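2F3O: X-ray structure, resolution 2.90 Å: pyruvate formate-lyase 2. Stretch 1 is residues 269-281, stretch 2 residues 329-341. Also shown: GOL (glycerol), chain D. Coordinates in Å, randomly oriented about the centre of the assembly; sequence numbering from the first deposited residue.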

# COMPACT_ATOMS: atom_id res chain seq x y z
N TYR A 269 24.99 16.15 15.11
CA TYR A 269 26.43 16.38 15.05
C TYR A 269 26.82 17.48 14.06
O TYR A 269 26.05 17.86 13.18
CB TYR A 269 27.21 15.05 14.91
CG TYR A 269 27.55 14.62 13.51
CD1 TYR A 269 28.87 14.37 13.16
CD2 TYR A 269 26.56 14.46 12.54
CE1 TYR A 269 29.22 13.98 11.87
CE2 TYR A 269 26.89 14.08 11.24
CZ TYR A 269 28.22 13.83 10.91
OH TYR A 269 28.54 13.47 9.63
N GLU A 270 28.04 17.98 14.23
CA GLU A 270 28.55 19.26 13.70
C GLU A 270 28.56 19.47 12.20
O GLU A 270 28.87 20.57 11.76
CB GLU A 270 30.00 19.42 14.15
CG GLU A 270 30.35 18.49 15.29
CD GLU A 270 30.99 17.16 14.86
OE1 GLU A 270 31.72 17.13 13.84
OE2 GLU A 270 30.76 16.15 15.57
N GLN A 271 28.25 18.45 11.41
CA GLN A 271 28.45 18.57 9.98
C GLN A 271 27.24 19.04 9.17
O GLN A 271 26.22 18.36 9.07
CB GLN A 271 29.01 17.27 9.40
CG GLN A 271 30.21 16.77 10.13
CD GLN A 271 31.34 17.74 10.06
OE1 GLN A 271 31.70 18.17 8.97
NE2 GLN A 271 31.91 18.09 11.21
N ALA A 272 27.38 20.23 8.61
CA ALA A 272 26.60 20.66 7.46
C ALA A 272 25.15 20.98 7.70
O ALA A 272 24.36 20.91 6.78
CB ALA A 272 26.76 19.71 6.29
N ILE A 273 24.80 21.32 8.94
CA ILE A 273 23.45 21.77 9.22
C ILE A 273 23.33 23.18 8.66
O ILE A 273 23.92 24.11 9.19
CB ILE A 273 23.18 21.78 10.72
CG1 ILE A 273 23.52 20.44 11.33
CG2 ILE A 273 21.74 22.13 11.01
CD1 ILE A 273 23.29 20.38 12.81
N SER A 274 22.58 23.34 7.58
CA SER A 274 22.66 24.56 6.79
C SER A 274 21.37 25.36 6.81
O SER A 274 20.34 24.88 7.29
CB SER A 274 23.04 24.21 5.36
OG SER A 274 24.24 23.44 5.35
N MET A 275 21.42 26.58 6.31
CA MET A 275 20.28 27.48 6.45
C MET A 275 19.47 27.68 5.18
O MET A 275 18.43 28.33 5.19
CB MET A 275 20.73 28.82 7.02
CG MET A 275 21.01 28.78 8.51
SD MET A 275 22.00 30.20 9.04
CE MET A 275 23.61 29.42 9.21
N GLY A 276 19.96 27.14 4.07
CA GLY A 276 19.19 27.13 2.83
C GLY A 276 19.17 28.43 2.07
O GLY A 276 20.11 29.22 2.14
N ARG A 277 18.10 28.68 1.36
CA ARG A 277 18.00 29.91 0.59
C ARG A 277 17.57 31.10 1.43
O ARG A 277 16.49 31.66 1.26
CB ARG A 277 17.06 29.74 -0.59
CG ARG A 277 17.50 28.68 -1.53
CD ARG A 277 16.58 28.62 -2.71
NE ARG A 277 16.93 29.63 -3.68
CZ ARG A 277 16.30 29.75 -4.84
NH1 ARG A 277 15.33 28.90 -5.11
NH2 ARG A 277 16.65 30.68 -5.72
N ILE A 278 18.50 31.49 2.31
CA ILE A 278 18.33 32.53 3.31
C ILE A 278 18.00 33.90 2.73
O ILE A 278 17.29 34.68 3.35
CB ILE A 278 19.58 32.56 4.22
CG1 ILE A 278 19.30 33.27 5.53
CG2 ILE A 278 20.76 33.16 3.49
CD1 ILE A 278 20.34 32.99 6.59
N ASP A 279 18.48 34.19 1.52
CA ASP A 279 18.19 35.47 0.89
C ASP A 279 16.77 35.53 0.35
O ASP A 279 16.17 36.60 0.24
CB ASP A 279 19.21 35.80 -0.21
CG ASP A 279 19.17 34.83 -1.36
OD1 ASP A 279 19.09 33.61 -1.14
OD2 ASP A 279 19.26 35.29 -2.51
N GLN A 280 16.22 34.36 0.05
CA GLN A 280 14.88 34.29 -0.49
C GLN A 280 13.81 34.45 0.59
O GLN A 280 12.78 35.10 0.38
CB GLN A 280 14.71 32.96 -1.22
CG GLN A 280 15.72 32.75 -2.27
CD GLN A 280 15.67 33.82 -3.33
OE1 GLN A 280 14.60 34.16 -3.85
NE2 GLN A 280 16.83 34.37 -3.68
N TYR A 281 14.08 33.88 1.76
CA TYR A 281 13.06 33.77 2.79
C TYR A 281 13.14 34.84 3.90
O TYR A 281 12.20 34.99 4.70
CB TYR A 281 12.98 32.34 3.35
CG TYR A 281 14.16 31.84 4.16
CD1 TYR A 281 14.54 32.46 5.35
CD2 TYR A 281 14.85 30.71 3.78
CE1 TYR A 281 15.59 31.99 6.10
CE2 TYR A 281 15.91 30.23 4.54
CZ TYR A 281 16.27 30.88 5.70
OH TYR A 281 17.32 30.43 6.46
N GLN A 329 39.27 22.14 9.70
CA GLN A 329 38.20 22.52 10.63
C GLN A 329 36.82 22.54 9.98
O GLN A 329 36.12 23.56 10.00
CB GLN A 329 38.52 23.86 11.28
CG GLN A 329 39.81 23.86 12.06
CD GLN A 329 40.10 25.21 12.67
OE1 GLN A 329 39.88 26.25 12.05
NE2 GLN A 329 40.59 25.20 13.90
N ALA A 330 36.45 21.42 9.40
CA ALA A 330 35.27 21.35 8.55
C ALA A 330 34.03 21.10 9.37
O ALA A 330 33.88 20.06 10.00
CB ALA A 330 35.46 20.26 7.54
N THR A 331 33.14 22.07 9.38
CA THR A 331 31.84 21.88 10.00
C THR A 331 30.79 22.21 8.95
O THR A 331 29.98 21.36 8.59
CB THR A 331 31.66 22.75 11.25
OG1 THR A 331 31.93 24.12 10.93
CG2 THR A 331 32.59 22.29 12.35
N ASN A 332 30.83 23.45 8.49
CA ASN A 332 30.16 23.86 7.26
C ASN A 332 28.68 24.10 7.31
O ASN A 332 27.93 23.51 6.53
CB ASN A 332 30.57 22.98 6.09
CG ASN A 332 31.99 23.21 5.71
OD1 ASN A 332 32.34 24.31 5.34
ND2 ASN A 332 32.84 22.20 5.85
N GLN A 333 28.26 24.97 8.22
CA GLN A 333 26.91 25.51 8.19
C GLN A 333 26.83 26.35 6.94
O GLN A 333 27.36 27.44 6.91
CB GLN A 333 26.63 26.39 9.40
CG GLN A 333 26.44 25.63 10.69
CD GLN A 333 26.61 26.51 11.89
OE1 GLN A 333 25.75 27.32 12.20
NE2 GLN A 333 27.73 26.35 12.58
N ALA A 334 26.16 25.85 5.92
CA ALA A 334 26.15 26.53 4.65
C ALA A 334 25.01 27.52 4.52
O ALA A 334 24.02 27.46 5.22
CB ALA A 334 26.09 25.53 3.54
N VAL A 335 25.16 28.44 3.59
CA VAL A 335 24.13 29.41 3.35
C VAL A 335 24.00 29.50 1.83
O VAL A 335 25.01 29.44 1.13
CB VAL A 335 24.52 30.74 4.08
CG1 VAL A 335 25.13 31.79 3.16
CG2 VAL A 335 23.34 31.29 4.87
N THR A 336 22.77 29.54 1.30
CA THR A 336 22.56 29.61 -0.16
C THR A 336 21.93 30.94 -0.60
O THR A 336 20.81 31.26 -0.20
CB THR A 336 21.67 28.46 -0.68
OG1 THR A 336 22.14 27.22 -0.16
CG2 THR A 336 21.65 28.41 -2.21
N ILE A 337 22.65 31.70 -1.42
CA ILE A 337 22.13 32.94 -1.98
C ILE A 337 22.02 32.90 -3.51
O ILE A 337 22.73 32.15 -4.17
CB ILE A 337 22.95 34.19 -1.53
CG1 ILE A 337 24.37 34.18 -2.11
CG2 ILE A 337 23.02 34.28 -0.02
CD1 ILE A 337 25.22 35.33 -1.61
N GLY A 338 21.14 33.72 -4.06
CA GLY A 338 21.00 33.83 -5.51
C GLY A 338 20.19 32.72 -6.13
O GLY A 338 19.58 31.92 -5.43
N GLY A 339 20.15 32.67 -7.45
CA GLY A 339 19.44 31.59 -8.13
C GLY A 339 18.13 32.06 -8.71
O GLY A 339 17.86 33.25 -8.73
N CYS A 340 17.33 31.11 -9.18
CA CYS A 340 16.06 31.45 -9.82
C CYS A 340 14.82 30.99 -9.03
O CYS A 340 14.92 30.27 -8.04
CB CYS A 340 16.02 30.83 -11.21
SG CYS A 340 15.95 29.05 -11.15
N ASP A 341 13.63 31.41 -9.47
CA ASP A 341 12.42 30.89 -8.84
C ASP A 341 11.98 29.58 -9.51
O ASP A 341 12.70 29.03 -10.34
CB ASP A 341 11.31 31.97 -8.73
CG ASP A 341 10.81 32.50 -10.10
OD1 ASP A 341 10.13 33.54 -10.10
OD2 ASP A 341 11.08 31.89 -11.16
C1 GOL D . 30.05 18.53 3.92
O1 GOL D . 29.58 17.37 3.30
C2 GOL D . 31.14 18.16 4.91
O2 GOL D . 30.96 16.86 5.46
C3 GOL D . 31.08 19.23 5.97
O3 GOL D . 32.37 19.36 6.51
O HOH W 1 22.32 26.30 2.74

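The two stretches run side by side in the same direction, so that Gln271 lies near Thr331, Ser274 near Ala334 and Arg277 near Thr336. Together they bury 831 Å² of surface. Three of the nine hydrogen bonds join backbone to backbone; the other six use side chains of stretch 1.

Gln329 makes no contact with stretch 1. Ala330 is the first to bond: its carbonyl O accepts from Gln271 NE2 at 3.0 Å. Gln271 NE2 also donates to Glu270 OE1 at 2.8 Å, which helps hold the Gln271 side chain in place.

Thr331 O takes the backbone N of Ala272 at 2.8 Å. Asn332 O faces the CA of Ala272 at 3.3 Å, and the nearly straight CA-H...O geometry suits a weak polar contact. The Asn332 side chain reaches a glycerol, probably from the crystallisation liquor. Asn332 ND2 donates to glycerol O3 at 3.0 Å, and glycerol O3 donates to Gln271 OE1 at 2.8 Å. The glycerol thus bridges the two stretches.

The CA of Gln333 makes a further CA-H...O contact with Ile273 O at 3.4 Å. Ala334 is then bonded through both of its backbone polar groups. Ala334 N donates to Ser274 OG at 3.1 Å, while Ser274 OG itself donates to Ala272 O at 2.9 Å. Ala334 O accepts from Met275 N at 3.0 Å in a nearly straight bond.

Val335 begins the apolar part of the contact. Val335 CG2 lies 3.5 Å from Ile278 CG2 and 4.2 Å from Met275 CB.

Thr336 N donates to Gly276 O at 2.8 Å. A water sits beside this bond. The water accepts from Gly276 N at 2.8 Å, lies 3.0 Å from Thr336 OG1 in a hydrogen bond, and donates weakly to Ala334 O at 3.2 Å. Thr336 O faces Arg277 CA at 3.2 Å, another CA-H...O contact.

Ile337 CG2 comes within 4.3 Å of Ile278 CG2. Gly338 N then donates to Asp279 OD2 at 2.9 Å, almost in line, so a carboxylate on the helix holds a backbone NH of stretch 2.

Arg277, the N-cap residue of that helix, reaches along the end of stretch 2. Arg277 NH2 donates to Gly338 O at 3.2 Å and to Cys340 O at 2.9 Å, and Arg277 NH1 to Cys340 O at 3.3 Å. Both carbonyls lie at the guanidinium edge, where its N-H groups point. Gly339 sits between them; an ideal CB there would fall 2.9 Å from Arg277 NH2, a clash.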